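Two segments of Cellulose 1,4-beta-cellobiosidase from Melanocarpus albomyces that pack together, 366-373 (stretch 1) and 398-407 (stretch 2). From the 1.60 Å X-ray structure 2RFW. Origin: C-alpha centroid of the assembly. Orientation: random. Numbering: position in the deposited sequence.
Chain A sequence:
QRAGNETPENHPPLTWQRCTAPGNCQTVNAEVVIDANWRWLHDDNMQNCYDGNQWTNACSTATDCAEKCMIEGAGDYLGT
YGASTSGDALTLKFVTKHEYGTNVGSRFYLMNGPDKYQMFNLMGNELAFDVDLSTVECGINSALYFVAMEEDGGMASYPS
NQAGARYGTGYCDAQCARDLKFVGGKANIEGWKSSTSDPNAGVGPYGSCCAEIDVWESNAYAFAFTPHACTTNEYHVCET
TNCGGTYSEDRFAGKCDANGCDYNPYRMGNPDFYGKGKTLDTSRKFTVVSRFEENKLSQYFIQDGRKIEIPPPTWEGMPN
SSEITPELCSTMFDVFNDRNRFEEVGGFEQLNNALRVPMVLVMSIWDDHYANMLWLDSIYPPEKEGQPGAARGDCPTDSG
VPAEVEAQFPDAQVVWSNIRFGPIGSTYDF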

ATOM      1  N   TRP A 366      -5.174   3.638  -6.349  1.00 28.43           N
ATOM      2  CA  TRP A 366      -4.868   5.057  -6.447  1.00 33.69           C
ATOM      3  C   TRP A 366      -4.061   5.340  -7.718  1.00 32.44           C
ATOM      4  O   TRP A 366      -3.676   4.417  -8.443  1.00 18.29           O
ATOM      5  CB  TRP A 366      -4.152   5.502  -5.183  1.00 29.70           C
ATOM      6  CG  TRP A 366      -2.809   4.945  -4.862  1.00 23.22           C
ATOM      7  CD1 TRP A 366      -2.079   3.975  -5.476  1.00 21.13           C
ATOM      8  CD2 TRP A 366      -1.993   5.383  -3.758  1.00 36.70           C
ATOM      9  NE1 TRP A 366      -0.881   3.778  -4.844  1.00 32.72           N
ATOM     10  CE2 TRP A 366      -0.802   4.634  -3.777  1.00 39.30           C
ATOM     11  CE3 TRP A 366      -2.163   6.342  -2.753  1.00 38.96           C
ATOM     12  CZ2 TRP A 366       0.210   4.811  -2.835  1.00 34.92           C
ATOM     13  CZ3 TRP A 366      -1.159   6.517  -1.820  1.00 33.08           C
ATOM     14  CH2 TRP A 366       0.014   5.756  -1.865  1.00 33.08           C
ATOM     15  N   ASP A 367      -3.831   6.622  -7.923  1.00 26.48           N
ATOM     16  CA  ASP A 367      -2.992   7.205  -8.953  1.00 19.43           C
ATOM     17  C   ASP A 367      -1.887   8.016  -8.274  1.00 25.33           C
ATOM     18  O   ASP A 367      -1.951   8.139  -7.043  1.00 12.15           O
ATOM     19  CB  ASP A 367      -3.828   8.088  -9.880  1.00 19.98           C
ATOM     20  CG  ASP A 367      -4.828   8.904  -9.063  1.00 14.88           C
ATOM     21  OD1 ASP A 367      -4.650   8.982  -7.835  1.00 31.05           O
ATOM     22  OD2 ASP A 367      -5.760   9.464  -9.668  1.00 37.37           O
ATOM     23  N   ASP A 368      -0.958   8.507  -9.076  1.00 28.39           N
ATOM     24  CA  ASP A 368       0.339   9.013  -8.672  1.00 35.59           C
ATOM     25  C   ASP A 368       0.641  10.423  -9.152  1.00 37.06           C
ATOM     26  O   ASP A 368       1.217  10.661 -10.218  1.00 38.11           O
ATOM     27  CB  ASP A 368       1.421   8.055  -9.207  1.00 38.47           C
ATOM     28  CG  ASP A 368       2.719   8.152  -8.433  1.00 43.55           C
ATOM     29  OD1 ASP A 368       2.831   9.083  -7.606  1.00 56.69           O
ATOM     30  OD2 ASP A 368       3.619   7.304  -8.649  1.00 32.01           O
ATOM     31  N   HIS A 369       0.252  11.409  -8.343  1.00 24.17           N
ATOM     32  CA  HIS A 369       0.518  12.790  -8.717  1.00 26.89           C
ATOM     33  C   HIS A 369       1.987  13.163  -8.610  1.00 29.35           C
ATOM     34  O   HIS A 369       2.363  14.304  -8.884  1.00 26.49           O
ATOM     35  CB  HIS A 369      -0.325  13.716  -7.832  1.00 28.77           C
ATOM     36  CG  HIS A 369      -1.785  13.380  -7.885  1.00 29.21           C
ATOM     37  ND1 HIS A 369      -2.271  12.121  -7.612  1.00 32.77           N
ATOM     38  CD2 HIS A 369      -2.866  14.130  -8.180  1.00 27.51           C
ATOM     39  CE1 HIS A 369      -3.588  12.116  -7.735  1.00 33.78           C
ATOM     40  NE2 HIS A 369      -3.977  13.328  -8.080  1.00 21.49           N
ATOM     41  N   TYR A 370       2.847  12.228  -8.214  1.00 25.75           N
ATOM     42  CA  TYR A 370       4.264  12.567  -8.097  1.00 26.77           C
ATOM     43  C   TYR A 370       5.051  12.002  -9.274  1.00 25.49           C
ATOM     44  O   TYR A 370       5.878  12.679  -9.880  1.00 30.40           O
ATOM     45  CB  TYR A 370       4.856  12.032  -6.790  1.00 28.75           C
ATOM     46  CG  TYR A 370       4.578  12.931  -5.607  1.00 23.73           C
ATOM     47  CD1 TYR A 370       3.299  12.949  -5.065  1.00 17.80           C
ATOM     48  CD2 TYR A 370       5.552  13.742  -5.047  1.00 19.96           C
ATOM     49  CE1 TYR A 370       3.016  13.759  -3.987  1.00 14.31           C
ATOM     50  CE2 TYR A 370       5.280  14.562  -3.964  1.00 13.43           C
ATOM     51  CZ  TYR A 370       3.995  14.552  -3.453  1.00  8.03           C
ATOM     52  OH  TYR A 370       3.702  15.357  -2.374  1.00 22.32           O
ATOM     53  N   ALA A 371       4.759  10.735  -9.540  1.00 26.39           N
ATOM     54  CA  ALA A 371       5.494   9.972 -10.538  1.00 35.89           C
ATOM     55  C   ALA A 371       4.581   9.345 -11.581  1.00 33.47           C
ATOM     56  O   ALA A 371       5.068   8.708 -12.523  1.00 24.22           O
ATOM     57  CB  ALA A 371       6.329   8.906  -9.830  1.00 30.33           C
ATOM     58  N   ASN A 372       3.261   9.508 -11.444  1.00 28.18           N
ATOM     59  CA  ASN A 372       2.366   9.016 -12.488  1.00 31.27           C
ATOM     60  C   ASN A 372       2.552   7.522 -12.753  1.00 38.63           C
ATOM     61  O   ASN A 372       2.395   7.015 -13.868  1.00 16.17           O
ATOM     62  CB  ASN A 372       2.605   9.805 -13.775  1.00 21.02           C
ATOM     63  CG  ASN A 372       2.531  11.309 -13.626  1.00 25.69           C
ATOM     64  OD1 ASN A 372       3.167  12.012 -14.418  1.00 19.36           O
ATOM     65  ND2 ASN A 372       1.774  11.827 -12.666  1.00 14.47           N
ATOM     66  N   MET A 373       2.931   6.800 -11.699  1.00 40.72           N
ATOM     67  CA  MET A 373       3.110   5.358 -11.741  1.00 27.43           C
ATOM     68  C   MET A 373       4.135   4.893 -12.762  1.00 23.34           C
ATOM     69  O   MET A 373       4.190   3.704 -13.084  1.00 40.73           O
ATOM     70  CB  MET A 373       1.766   4.678 -12.056  1.00 33.32           C
ATOM     71  CG  MET A 373       1.435   3.601 -11.035  1.00 31.01           C
ATOM     72  SD  MET A 373       1.560   4.200  -9.346  1.00 33.37           S
ATOM     73  CE  MET A 373       0.007   5.055  -9.123  1.00 12.94           C
TER
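Stretch 2, residues 398-407: DSGVPAEVEA

Stretch 2 enters as a loop, Asp398 to Val401, and turns into a short helix that begins at Pro402, with Val401 as its N-cap. Stretch 1 has no regular helix or strand. The two run in opposite senses: Asn372 lies nearest Gly400 (CA to CA 3.8 Å), whereas Asp367 lies nearest Pro402 (6.0 Å between CA atoms).

The closest backbone approach is a reciprocal pair of CA-H...O contacts, Gly400 CA to Asn372 O at 3.0 Å and Asn372 CA to Gly400 O at 3.1 Å. Glycine suits this place twice over: its phi of 93° is one that glycine tolerates readily, and a CB here would lie 1.6 Å from Asn372 O.

Nonpolar packing centres on Pro402, whose rigid ring suits the first turn of a helix. Its CG sits over one face of the His369 ring, 3.3 Å from the centroid, in a CH-pi contact, and its CD lies 3.7 Å from Asn372 ND2. Asn372 ND2 donates a hydrogen bond to Asp368 O (2.8 Å), a bond within stretch 1 that helps hold the amide in place beside the proline.

Among the acidic side chains, Asp367 OD2 and Glu406 OE2 approach to 2.6 Å. So short a distance between like-charged groups would be eased by a shared proton, but the coordinates leave this open.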

ATOM      1  N   ASP A 398       3.835   8.771 -21.071  1.00 34.93           N
ATOM      2  CA  ASP A 398       2.787   9.751 -21.259  1.00 26.51           C
ATOM      3  C   ASP A 398       1.825   9.624 -20.076  1.00 36.77           C
ATOM      4  O   ASP A 398       1.641  10.544 -19.289  1.00 38.10           O
ATOM      5  CB  ASP A 398       2.104   9.468 -22.592  1.00 21.28           C
ATOM      6  CG  ASP A 398       1.659  10.700 -23.333  1.00 17.13           C
ATOM      7  OD1 ASP A 398       1.532  10.649 -24.573  1.00 35.36           O
ATOM      8  OD2 ASP A 398       1.427  11.722 -22.655  1.00 29.41           O
ATOM      9  N   SER A 399       1.274   8.430 -20.013  1.00 35.63           N
ATOM     10  CA  SER A 399       0.401   7.831 -19.042  1.00 41.50           C
ATOM     11  C   SER A 399       0.799   8.190 -17.608  1.00 42.52           C
ATOM     12  O   SER A 399       1.892   8.702 -17.401  1.00 21.48           O
ATOM     13  CB  SER A 399       0.409   6.299 -19.186  1.00 40.23           C
ATOM     14  OG  SER A 399       1.663   5.767 -18.803  1.00 28.37           O
ATOM     15  N   GLY A 400      -0.119   7.898 -16.698  1.00 40.92           N
ATOM     16  CA  GLY A 400       0.005   8.051 -15.273  1.00 38.40           C
ATOM     17  C   GLY A 400      -0.515   9.362 -14.743  1.00 39.45           C
ATOM     18  O   GLY A 400      -0.543   9.582 -13.531  1.00 17.29           O
ATOM     19  N   VAL A 401      -0.932  10.277 -15.624  1.00 38.43           N
ATOM     20  CA  VAL A 401      -1.386  11.567 -15.101  1.00 34.46           C
ATOM     21  C   VAL A 401      -2.815  11.485 -14.567  1.00 34.58           C
ATOM     22  O   VAL A 401      -3.716  11.058 -15.282  1.00 29.23           O
ATOM     23  CB  VAL A 401      -1.282  12.661 -16.173  1.00 28.21           C
ATOM     24  CG1 VAL A 401      -1.485  14.030 -15.539  1.00 32.62           C
ATOM     25  CG2 VAL A 401       0.065  12.572 -16.868  1.00 38.07           C
ATOM     26  N   PRO A 402      -2.971  11.903 -13.313  1.00 40.44           N
ATOM     27  CA  PRO A 402      -4.229  11.834 -12.571  1.00 38.10           C
ATOM     28  C   PRO A 402      -5.467  12.149 -13.402  1.00 39.78           C
ATOM     29  O   PRO A 402      -6.161  11.220 -13.823  1.00 27.00           O
ATOM     30  CB  PRO A 402      -4.033  12.928 -11.511  1.00 40.66           C
ATOM     31  CG  PRO A 402      -2.570  12.874 -11.217  1.00 36.67           C
ATOM     32  CD  PRO A 402      -1.891  12.505 -12.501  1.00 30.18           C
ATOM     33  N   ALA A 403      -5.742  13.423 -13.642  1.00 40.09           N
ATOM     34  CA  ALA A 403      -6.931  13.869 -14.354  1.00 26.72           C
ATOM     35  C   ALA A 403      -7.229  13.084 -15.619  1.00 22.97           C
ATOM     36  O   ALA A 403      -8.402  12.978 -16.002  1.00 23.07           O
ATOM     37  CB  ALA A 403      -6.790  15.344 -14.736  1.00 32.49           C
ATOM     38  N   GLU A 404      -6.211  12.550 -16.280  1.00 20.87           N
ATOM     39  CA  GLU A 404      -6.416  11.923 -17.579  1.00 30.25           C
ATOM     40  C   GLU A 404      -6.818  10.461 -17.456  1.00 37.84           C
ATOM     41  O   GLU A 404      -7.716  10.024 -18.175  1.00 32.12           O
ATOM     42  CB  GLU A 404      -5.152  12.057 -18.439  1.00 31.37           C
ATOM     43  CG  GLU A 404      -4.888  13.490 -18.877  1.00 29.76           C
ATOM     44  CD  GLU A 404      -3.479  13.961 -18.582  1.00 17.62           C
ATOM     45  OE1 GLU A 404      -2.565  13.615 -19.362  1.00 38.38           O
ATOM     46  OE2 GLU A 404      -3.279  14.684 -17.584  1.00 26.83           O
ATOM     47  N   VAL A 405      -6.174   9.702 -16.575  1.00 36.69           N
ATOM     48  CA  VAL A 405      -6.571   8.312 -16.344  1.00 29.19           C
ATOM     49  C   VAL A 405      -7.920   8.253 -15.630  1.00 19.86           C
ATOM     50  O   VAL A 405      -8.673   7.290 -15.746  1.00 21.20           O
ATOM     51  CB  VAL A 405      -5.531   7.561 -15.495  1.00 21.92           C
ATOM     52  CG1 VAL A 405      -5.513   8.120 -14.076  1.00 33.90           C
ATOM     53  CG2 VAL A 405      -5.829   6.073 -15.471  1.00 39.75           C
ATOM     54  N   GLU A 406      -8.195   9.309 -14.878  1.00 18.33           N
ATOM     55  CA  GLU A 406      -9.312   9.396 -13.955  1.00 24.89           C
ATOM     56  C   GLU A 406     -10.650   9.530 -14.657  1.00 29.37           C
ATOM     57  O   GLU A 406     -11.674   9.058 -14.176  1.00 40.36           O
ATOM     58  CB  GLU A 406      -9.072  10.585 -13.014  1.00 31.07           C
ATOM     59  CG  GLU A 406      -8.006  10.265 -11.953  1.00 19.59           C
ATOM     60  CD  GLU A 406      -7.805  11.488 -11.062  1.00 11.67           C
ATOM     61  OE1 GLU A 406      -8.814  12.206 -10.905  1.00 22.50           O
ATOM     62  OE2 GLU A 406      -6.684  11.682 -10.571  1.00 15.51           O
ATOM     63  N   ALA A 407     -10.649  10.181 -15.817  1.00 32.84           N
ATOM     64  CA  ALA A 407     -11.878  10.235 -16.605  1.00 34.34           C
ATOM     65  C   ALA A 407     -11.692   9.423 -17.884  1.00 35.54           C
ATOM     66  O   ALA A 407     -12.527   9.460 -18.789  1.00 47.55           O
ATOM     67  CB  ALA A 407     -12.272  11.668 -16.890  1.00 49.85           C
TER